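PDB 5FU5: Cbm77-rfpl from Ruminococcus flavefaciens, which probably binds plant cell-wall polysaccharide as a family 77 carbohydrate-binding module of the bacterium's cellulosome, helping to hold its enzymes at their substrate. Local coordinates for residues L42-S53 / T99-Y110; T65-A75 / T83-V91. All coordinates share one frame; numbering follows the deposited sequence.

Contact 1: residues L42-S53 / T99-Y110; sequences LTQCLKMETATS and TITKADACNLFY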
loop_
_atom_site.group_PDB
_atom_site.type_symbol
_atom_site.label_atom_id
_atom_site.label_comp_id
_atom_site.label_asym_id
_atom_site.label_seq_id
_atom_site.Cartn_x
_atom_site.Cartn_y
_atom_site.Cartn_z
ATOM N N LEU A 42 -10.204 -9.421 -2.791
ATOM C CA LEU A 42 -8.797 -9.687 -2.883
ATOM C C LEU A 42 -8.393 -10.732 -1.856
ATOM O O LEU A 42 -8.883 -10.720 -0.721
ATOM C CB LEU A 42 -8.010 -8.373 -2.704
ATOM C CG LEU A 42 -8.365 -7.271 -3.711
ATOM C CD1 LEU A 42 -7.746 -5.958 -3.301
ATOM C CD2 LEU A 42 -7.915 -7.641 -5.112
ATOM N N THR A 43 -7.513 -11.641 -2.226
ATOM C CA THR A 43 -7.240 -12.849 -1.416
ATOM C C THR A 43 -5.792 -13.135 -1.070
ATOM O O THR A 43 -5.538 -13.922 -0.140
ATOM C CB THR A 43 -7.777 -14.104 -2.154
ATOM O OG1 THR A 43 -7.188 -14.172 -3.452
ATOM C CG2 THR A 43 -9.339 -14.014 -2.248
ATOM N N GLN A 44 -4.837 -12.564 -1.822
ATOM C CA GLN A 44 -3.423 -12.775 -1.559
ATOM C C GLN A 44 -2.831 -11.455 -1.109
ATOM O O GLN A 44 -2.918 -10.447 -1.810
ATOM C CB GLN A 44 -2.671 -13.315 -2.777
ATOM C CG GLN A 44 -1.194 -13.482 -2.543
ATOM C CD GLN A 44 -0.509 -14.048 -3.751
ATOM O OE1 GLN A 44 -0.344 -13.354 -4.791
ATOM N NE2 GLN A 44 -0.094 -15.263 -3.641
ATOM N N CYS A 45 -2.216 -11.467 0.095
ATOM C CA CYS A 45 -1.656 -10.246 0.674
ATOM C C CYS A 45 -0.150 -10.315 0.814
ATOM O O CYS A 45 0.440 -11.396 0.766
ATOM C CB CYS A 45 -2.285 -10.061 2.042
ATOM S SG CYS A 45 -1.984 -11.387 3.232
ATOM N N LEU A 46 0.431 -9.133 1.056
ATOM C CA LEU A 46 1.769 -8.989 1.596
ATOM C C LEU A 46 1.598 -8.923 3.137
ATOM O O LEU A 46 0.866 -8.071 3.645
ATOM C CB LEU A 46 2.414 -7.735 1.061
ATOM C CG LEU A 46 3.899 -7.546 1.386
ATOM C CD1 LEU A 46 4.713 -8.435 0.455
ATOM C CD2 LEU A 46 4.284 -6.079 1.250
ATOM N N LYS A 47 2.224 -9.868 3.813
ATOM C CA LYS A 47 2.223 -9.871 5.283
ATOM C C LYS A 47 3.069 -8.687 5.746
ATOM O O LYS A 47 4.149 -8.451 5.208
ATOM C CB LYS A 47 2.775 -11.185 5.817
ATOM C CG LYS A 47 1.958 -12.426 5.417
ATOM C CD LYS A 47 2.493 -13.727 6.015
ATOM C CE LYS A 47 3.805 -14.146 5.429
ATOM N NZ LYS A 47 4.275 -15.495 5.882
ATOM N N MET A 48 2.568 -7.924 6.729
ATOM C CA MET A 48 3.380 -6.825 7.270
ATOM C C MET A 48 4.249 -7.375 8.381
ATOM O O MET A 48 3.795 -7.523 9.498
ATOM C CB MET A 48 2.534 -5.649 7.705
ATOM C CG MET A 48 1.640 -5.114 6.612
ATOM S SD MET A 48 2.429 -4.081 5.355
ATOM C CE MET A 48 3.895 -4.920 4.852
ATOM N N GLU A 49 5.491 -7.727 8.032
ATOM C CA GLU A 49 6.419 -8.343 8.975
ATOM C C GLU A 49 7.593 -7.425 9.268
ATOM O O GLU A 49 7.796 -6.389 8.616
ATOM C CB GLU A 49 6.922 -9.681 8.425
ATOM C CG GLU A 49 5.814 -10.691 8.070
ATOM C CD GLU A 49 6.329 -11.894 7.302
ATOM O OE1 GLU A 49 6.592 -11.742 6.116
ATOM O OE2 GLU A 49 6.478 -12.980 7.862
ATOM N N THR A 50 8.401 -7.840 10.247
ATOM C CA THR A 50 9.512 -6.990 10.676
ATOM C C THR A 50 10.416 -6.522 9.547
ATOM O O THR A 50 10.811 -5.370 9.506
ATOM C CB THR A 50 10.343 -7.706 11.760
ATOM O OG1 THR A 50 9.443 -8.266 12.726
ATOM C CG2 THR A 50 11.270 -6.756 12.446
ATOM N N ALA A 51 10.704 -7.425 8.608
ATOM C CA ALA A 51 11.667 -7.144 7.549
ATOM C C ALA A 51 11.018 -6.622 6.270
ATOM O O ALA A 51 11.693 -6.400 5.254
ATOM C CB ALA A 51 12.460 -8.401 7.268
ATOM N N THR A 52 9.719 -6.365 6.317
ATOM C CA THR A 52 8.982 -5.985 5.093
ATOM C C THR A 52 9.187 -4.528 4.751
ATOM O O THR A 52 9.161 -3.629 5.637
ATOM C CB THR A 52 7.482 -6.243 5.296
ATOM O OG1 THR A 52 7.304 -7.587 5.708
ATOM C CG2 THR A 52 6.678 -5.956 4.074
ATOM N N SER A 53 9.356 -4.243 3.454
ATOM C CA SER A 53 9.430 -2.856 2.995
ATOM C C SER A 53 8.939 -2.703 1.587
ATOM O O SER A 53 9.046 -3.640 0.753
ATOM C CB SER A 53 10.826 -2.270 3.103
ATOM O OG SER A 53 11.701 -2.892 2.186
ATOM N N THR A 99 9.064 5.116 1.721
ATOM C CA THR A 99 9.189 3.747 2.178
ATOM C C THR A 99 8.071 3.398 3.148
ATOM O O THR A 99 7.814 4.154 4.099
ATOM C CB THR A 99 10.558 3.490 2.857
ATOM O OG1 THR A 99 11.611 4.104 2.110
ATOM C CG2 THR A 99 10.856 1.991 2.997
ATOM N N ILE A 100 7.436 2.249 2.916
ATOM C CA ILE A 100 6.391 1.718 3.775
ATOM C C ILE A 100 6.989 0.525 4.513
ATOM O O ILE A 100 7.549 -0.401 3.886
ATOM C CB ILE A 100 5.170 1.269 2.961
ATOM C CG1 ILE A 100 4.685 2.387 2.001
ATOM C CG2 ILE A 100 4.071 0.731 3.883
ATOM C CD1 ILE A 100 3.821 1.848 0.840
ATOM N N THR A 101 6.857 0.511 5.836
ATOM C CA THR A 101 7.346 -0.580 6.670
ATOM C C THR A 101 6.263 -0.921 7.741
ATOM O O THR A 101 5.188 -0.276 7.813
ATOM C CB THR A 101 8.678 -0.167 7.332
ATOM O OG1 THR A 101 8.459 1.041 8.073
ATOM C CG2 THR A 101 9.758 0.038 6.302
ATOM N N LYS A 102 6.560 -1.924 8.565
ATOM C CA LYS A 102 5.613 -2.442 9.530
ATOM C C LYS A 102 5.433 -1.464 10.705
ATOM O O LYS A 102 6.426 -0.899 11.207
ATOM C CB LYS A 102 6.084 -3.777 10.066
ATOM C CG LYS A 102 5.159 -4.411 11.093
ATOM C CD LYS A 102 5.722 -5.684 11.667
ATOM C CE LYS A 102 4.801 -6.327 12.675
ATOM N NZ LYS A 102 5.456 -7.347 13.522
ATOM N N ALA A 103 4.181 -1.293 11.132
ATOM C CA ALA A 103 3.846 -0.764 12.454
ATOM C C ALA A 103 3.392 -1.974 13.289
ATOM O O ALA A 103 4.237 -2.640 13.892
ATOM C CB ALA A 103 2.817 0.361 12.375
ATOM N N ASP A 104 2.100 -2.323 13.277
ATOM C CA ASP A 104 1.608 -3.493 14.004
ATOM C C ASP A 104 1.218 -4.563 12.992
ATOM O O ASP A 104 1.292 -4.347 11.794
ATOM C CB ASP A 104 0.470 -3.125 14.955
ATOM C CG ASP A 104 0.892 -2.108 15.997
ATOM O OD1 ASP A 104 2.081 -2.052 16.423
ATOM O OD2 ASP A 104 0.018 -1.322 16.385
ATOM N N ALA A 105 0.841 -5.726 13.488
ATOM C CA ALA A 105 0.531 -6.836 12.640
ATOM C C ALA A 105 -0.740 -6.527 11.852
ATOM O O ALA A 105 -1.753 -6.021 12.388
ATOM C CB ALA A 105 0.368 -8.098 13.453
ATOM N N CYS A 106 -0.627 -6.795 10.553
ATOM C CA CYS A 106 -1.755 -6.705 9.599
ATOM C C CYS A 106 -1.263 -7.131 8.208
ATOM O O CYS A 106 -0.101 -7.532 8.030
ATOM C CB CYS A 106 -2.365 -5.302 9.529
ATOM S SG CYS A 106 -1.166 -4.024 9.122
ATOM N N ASN A 107 -2.182 -7.069 7.250
ATOM C CA ASN A 107 -1.975 -7.751 5.954
ATOM C C ASN A 107 -2.509 -6.887 4.802
ATOM O O ASN A 107 -3.664 -6.502 4.793
ATOM C CB ASN A 107 -2.653 -9.130 6.012
ATOM C CG ASN A 107 -1.989 -10.015 7.043
ATOM O OD1 ASN A 107 -0.850 -10.450 6.856
ATOM N ND2 ASN A 107 -2.641 -10.187 8.176
ATOM N N LEU A 108 -1.593 -6.559 3.883
ATOM C CA LEU A 108 -1.782 -5.572 2.834
ATOM C C LEU A 108 -2.235 -6.222 1.499
ATOM O O LEU A 108 -1.543 -7.110 0.991
ATOM C CB LEU A 108 -0.484 -4.800 2.630
ATOM C CG LEU A 108 -0.459 -3.698 1.542
ATOM C CD1 LEU A 108 -1.474 -2.599 1.841
ATOM C CD2 LEU A 108 0.927 -3.162 1.332
ATOM N N PHE A 109 -3.345 -5.737 0.948
ATOM C CA PHE A 109 -3.920 -6.349 -0.282
ATOM C C PHE A 109 -3.849 -5.520 -1.556
ATOM O O PHE A 109 -3.878 -6.066 -2.676
ATOM C CB PHE A 109 -5.363 -6.773 -0.017
ATOM C CG PHE A 109 -5.505 -7.938 0.928
ATOM C CD1 PHE A 109 -5.354 -7.785 2.303
ATOM C CD2 PHE A 109 -5.845 -9.199 0.483
ATOM C CE1 PHE A 109 -5.463 -8.850 3.157
ATOM C CE2 PHE A 109 -6.000 -10.250 1.348
ATOM C CZ PHE A 109 -5.818 -10.096 2.692
ATOM N N TYR A 110 -3.764 -4.209 -1.437
ATOM C CA TYR A 110 -3.829 -3.309 -2.593
ATOM C C TYR A 110 -3.165 -2.003 -2.236
ATOM O O TYR A 110 -3.275 -1.550 -1.087
ATOM C CB TYR A 110 -5.303 -3.082 -2.988
ATOM C CG TYR A 110 -5.518 -2.354 -4.333
ATOM C CD1 TYR A 110 -5.399 -3.016 -5.544
ATOM C CD2 TYR A 110 -5.855 -0.999 -4.345
ATOM C CE1 TYR A 110 -5.608 -2.327 -6.723
ATOM C CE2 TYR A 110 -6.041 -0.297 -5.503
ATOM C CZ TYR A 110 -5.944 -0.950 -6.681
ATOM O OH TYR A 110 -6.155 -0.180 -7.814
HETATM O O HOH W 1 -4.603 -8.700 -2.870
HETATM O O HOH W 2 1.628 -8.856 10.431
HETATM O O HOH W 3 9.001 -3.447 8.244
HETATM O O HOH W 4 7.940 -6.388 14.370
#

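Contact 2: residues T65-A75 / T83-V91; sequences TLVFAEAAATA and TASNGIITV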
loop_
_atom_site.group_PDB
_atom_site.type_symbol
_atom_site.label_atom_id
_atom_site.label_comp_id
_atom_site.label_asym_id
_atom_site.label_seq_id
_atom_site.Cartn_x
_atom_site.Cartn_y
_atom_site.Cartn_z
ATOM N N THR A 65 -2.795 5.318 -1.079
ATOM C CA THR A 65 -3.838 4.519 -0.491
ATOM C C THR A 65 -3.382 3.098 -0.320
ATOM O O THR A 65 -2.807 2.490 -1.230
ATOM C CB THR A 65 -5.110 4.538 -1.394
ATOM O OG1 THR A 65 -5.593 5.862 -1.551
ATOM C CG2 THR A 65 -6.231 3.673 -0.865
ATOM N N LEU A 66 -3.588 2.554 0.873
ATOM C CA LEU A 66 -3.186 1.190 1.276
ATOM C C LEU A 66 -4.400 0.477 1.810
ATOM O O LEU A 66 -5.090 1.012 2.671
ATOM C CB LEU A 66 -2.095 1.186 2.350
ATOM C CG LEU A 66 -0.835 1.925 2.006
ATOM C CD1 LEU A 66 0.029 1.964 3.267
ATOM C CD2 LEU A 66 -0.104 1.292 0.849
ATOM N N VAL A 67 -4.706 -0.714 1.282
ATOM C CA VAL A 67 -5.943 -1.437 1.635
ATOM C C VAL A 67 -5.574 -2.759 2.309
ATOM O O VAL A 67 -4.818 -3.572 1.717
ATOM C CB VAL A 67 -6.804 -1.721 0.390
ATOM C CG1 VAL A 67 -8.073 -2.498 0.750
ATOM C CG2 VAL A 67 -7.092 -0.445 -0.402
ATOM N N PHE A 68 -6.056 -2.946 3.551
ATOM C CA PHE A 68 -5.775 -4.102 4.390
ATOM C C PHE A 68 -7.041 -4.956 4.650
ATOM O O PHE A 68 -8.176 -4.487 4.430
ATOM C CB PHE A 68 -5.206 -3.635 5.738
ATOM C CG PHE A 68 -3.969 -2.804 5.619
ATOM C CD1 PHE A 68 -4.054 -1.429 5.336
ATOM C CD2 PHE A 68 -2.702 -3.379 5.817
ATOM C CE1 PHE A 68 -2.917 -0.657 5.280
ATOM C CE2 PHE A 68 -1.553 -2.589 5.761
ATOM C CZ PHE A 68 -1.665 -1.238 5.484
ATOM N N ALA A 69 -6.845 -6.172 5.167
ATOM C CA ALA A 69 -7.970 -6.965 5.700
ATOM C C ALA A 69 -8.565 -6.354 6.976
ATOM O O ALA A 69 -9.777 -6.446 7.219
ATOM C CB ALA A 69 -7.551 -8.397 5.966
ATOM N N GLU A 70 -7.674 -5.792 7.790
ATOM C CA GLU A 70 -7.997 -5.376 9.157
ATOM C C GLU A 70 -8.538 -3.925 9.160
ATOM O O GLU A 70 -7.882 -3.012 8.648
ATOM C CB GLU A 70 -6.714 -5.476 10.003
ATOM C CG GLU A 70 -6.170 -6.905 10.175
ATOM C CD GLU A 70 -5.270 -7.411 9.046
ATOM O OE1 GLU A 70 -4.949 -6.661 8.121
ATOM O OE2 GLU A 70 -4.870 -8.592 9.105
ATOM N N ALA A 71 -9.687 -3.707 9.807
ATOM C CA ALA A 71 -10.323 -2.391 9.826
ATOM C C ALA A 71 -9.389 -1.289 10.382
ATOM O O ALA A 71 -9.366 -0.176 9.858
ATOM C CB ALA A 71 -11.610 -2.442 10.647
ATOM N N ALA A 72 -8.672 -1.623 11.454
ATOM C CA ALA A 72 -7.705 -0.707 12.112
ATOM C C ALA A 72 -6.240 -1.072 11.903
ATOM O O ALA A 72 -5.387 -0.875 12.758
ATOM C CB ALA A 72 -7.990 -0.593 13.599
ATOM N N ALA A 73 -5.932 -1.541 10.707
ATOM C CA ALA A 73 -4.563 -1.796 10.271
ATOM C C ALA A 73 -3.677 -0.556 10.438
ATOM O O ALA A 73 -4.155 0.596 10.448
ATOM C CB ALA A 73 -4.573 -2.207 8.817
ATOM N N THR A 74 -2.381 -0.809 10.532
ATOM C CA THR A 74 -1.405 0.243 10.694
ATOM C C THR A 74 -0.225 -0.001 9.774
ATOM O O THR A 74 0.008 -1.098 9.272
ATOM C CB THR A 74 -0.850 0.280 12.136
ATOM O OG1 THR A 74 -0.279 -0.983 12.430
ATOM C CG2 THR A 74 -1.972 0.614 13.137
ATOM N N ALA A 75 0.523 1.042 9.543
ATOM C CA ALA A 75 1.819 0.957 8.847
ATOM C C ALA A 75 2.669 2.176 9.188
ATOM O O ALA A 75 2.155 3.168 9.712
ATOM C CB ALA A 75 1.643 0.903 7.327
ATOM N N THR A 83 -2.696 4.966 10.842
ATOM C CA THR A 83 -3.763 3.996 11.152
ATOM C C THR A 83 -4.881 4.108 10.117
ATOM O O THR A 83 -5.265 5.218 9.698
ATOM C CB THR A 83 -4.332 4.177 12.601
ATOM O OG1 THR A 83 -3.264 4.087 13.552
ATOM C CG2 THR A 83 -5.344 3.108 12.974
ATOM N N ALA A 84 -5.374 2.934 9.716
ATOM C CA ALA A 84 -6.483 2.817 8.778
ATOM C C ALA A 84 -7.822 3.218 9.385
ATOM O O ALA A 84 -8.026 3.128 10.619
ATOM C CB ALA A 84 -6.600 1.350 8.308
ATOM N N SER A 85 -8.737 3.593 8.478
ATOM C CA SER A 85 -10.154 3.745 8.782
ATOM C C SER A 85 -10.887 2.762 7.870
ATOM O O SER A 85 -10.719 2.797 6.630
ATOM C CB SER A 85 -10.615 5.179 8.516
ATOM O OG SER A 85 -10.157 6.047 9.535
ATOM N N ASN A 86 -11.616 1.828 8.459
ATOM C CA ASN A 86 -12.315 0.778 7.681
ATOM C C ASN A 86 -11.415 0.069 6.706
ATOM O O ASN A 86 -11.789 -0.198 5.571
ATOM C CB ASN A 86 -13.550 1.348 6.973
ATOM C CG ASN A 86 -14.445 2.073 7.930
ATOM O OD1 ASN A 86 -14.692 1.596 9.049
ATOM N ND2 ASN A 86 -14.924 3.234 7.530
ATOM N N GLY A 87 -10.210 -0.215 7.159
ATOM C CA GLY A 87 -9.261 -1.027 6.415
ATOM C C GLY A 87 -8.416 -0.255 5.407
ATOM O O GLY A 87 -7.534 -0.853 4.759
ATOM N N ILE A 88 -8.595 1.062 5.320
ATOM C CA ILE A 88 -7.926 1.880 4.317
ATOM C C ILE A 88 -7.045 2.947 5.011
ATOM O O ILE A 88 -7.553 3.762 5.797
ATOM C CB ILE A 88 -8.947 2.552 3.365
ATOM C CG1 ILE A 88 -9.757 1.484 2.600
ATOM C CG2 ILE A 88 -8.235 3.466 2.411
ATOM C CD1 ILE A 88 -10.921 2.023 1.815
ATOM N N ILE A 89 -5.738 2.949 4.692
ATOM C CA ILE A 89 -4.851 4.030 5.055
ATOM C C ILE A 89 -4.705 4.967 3.886
ATOM O O ILE A 89 -4.488 4.516 2.751
ATOM C CB ILE A 89 -3.468 3.515 5.466
ATOM C CG1 ILE A 89 -3.620 2.710 6.761
ATOM C CG2 ILE A 89 -2.457 4.645 5.543
ATOM C CD1 ILE A 89 -2.338 2.151 7.340
ATOM N N THR A 90 -4.826 6.274 4.127
ATOM C CA THR A 90 -4.490 7.285 3.143
ATOM C C THR A 90 -3.454 8.202 3.735
ATOM O O THR A 90 -3.543 8.613 4.901
ATOM C CB THR A 90 -5.677 8.119 2.641
ATOM O OG1 THR A 90 -6.325 8.742 3.734
ATOM C CG2 THR A 90 -6.685 7.282 1.974
ATOM N N VAL A 91 -2.475 8.533 2.938
ATOM C CA VAL A 91 -1.386 9.413 3.344
ATOM C C VAL A 91 -1.046 10.331 2.184
ATOM O O VAL A 91 -0.766 9.847 1.087
ATOM C CB VAL A 91 -0.069 8.695 3.732
ATOM C CG1 VAL A 91 0.870 9.715 4.411
ATOM C CG2 VAL A 91 -0.258 7.465 4.620
#

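Contact 1: residues L42-S53 / T99-Y110
Cys45 lays its CB squarely over one face of the Phe109 ring, 3.5 Å from the ring centroid and 11° off the normal, a CH-pi contact between neighbouring antiparallel strands of this all-beta module. Its SG is turned between the backbone N and the carbonyl carbon (chi1 61°), which carries the sulfur obliquely past the ring and against Asn107 CB. Leu42 packs its CB on CD2 of the Phe109 ring, 3.9 Å away, and its O approaches that ring obliquely, while its CD1 crosses to Tyr110 CB. A classic beta bulge at Phe109 and Tyr110 sets both residues opposite Val67 on strand 62-68.

Further along, Leu46 and Leu108 form a hydrogen-bonded pair: Leu46 N reaches Leu108 O at 2.8 Å and Leu108 N returns to Leu46 O at 2.9 Å. Their side chains share the face that packs on Ile54. On the other face Lys47 and Asn107 run side by side and point the same way, Lys47 CG lying 3.7 Å from Asn107 OD1, while Asn107 ND2 is taken by Glu70. Met48 N then bonds to Cys106 O. The methionine side chain is modelled in two conformers; in the one described, Met48 CG lies 3.9 Å from Cys106 SG, and the bend at chi2 carries SD across to Leu108 CB.

Beyond the strand pair, the Glu49 to Thr52 type I turn is tied down by Glu49 N donating to Thr52 OG1. Lys102 runs extended along the Met48-Thr50 backbone, its CB against Glu49 O and its CD 3.4 Å from Met48 O. At the far end of that chain, Lys102 NZ donates to a water 2.8 Å away, which also bonds Thr50 OG1.

Contact 2: residues T65-A75 / T83-V91
Ile89 CD1 meets Phe68 CE1 at 3.5 Å, coming to the ring obliquely, and the same methyl lies against Ala75 N and CB. With CG1 anti to the carbonyl carbon (chi1 -66°), the isoleucine reaches across from its strand into the bend between strands 62-68 and 74-77. Ala73 CB sits 3.3 Å above one face of the Phe68 ring, offset toward the rim, and Gly87 O lies in the ring plane at its edge. Replacing Phe68 by an alanine is likely to leave Ile89 CD1 and Ala73 CB without the ring between them and to open a gap beside Cys106.

Around this cluster the backbone sets the spacing. Leu66 and Ile89 are a hydrogen-bonded pair, in which Leu66 N to Ile89 O and Ile89 N to Leu66 O are both 2.9 Å, and Phe68 N adds a nearly straight bond (172°) to Gly87 O. On the face opposite Leu66 and Ile89, Thr65 CG2 touches Ile88 CG2 while Tyr37 packs nearby.

Gly87 is enclosed by the loop: its N donates to Ala71 O, and its CA-H points to Glu70 O, 3.3 Å from Gly87 CA. Ala84 N reaches Ala73 O at 2.7 Å, beginning a second short ladder that continues with Thr74 beside Thr83. Farther out, Cys106 backs Phe68 and Ala73, and Asp104 N bonds Thr74 OG1. The result is two antiparallel ladders, offset by two residues and separated by loops, with a type I' turn from Ser85 to Ile88 leading into strand 88-93 of the antiparallel beta sheet of this carbohydrate-binding module.

Contact 2 is nested within the chain loop closed by contact 1, and the two lie side by side, their centres about 11 Å apart. Strand 107-116 of contact 1 pairs with strand 62-68 of contact 2, joined by Phe109 N to Val67 O at 2.7 Å, and Cys106 packs between them. Both are partly buried, contact 1 the more so: two of its 21 touching residues are exposed, against six of 18 in contact 2. Contact 1 mixes sulfur, aromatic and aliphatic groups with a water-linked lysine at its outer end. In contact 2, Phe68, Ile89 and Leu66 pack with alanines, while of the paired threonines Thr65 and Thr74 are buried and Thr83 and Thr90 exposed.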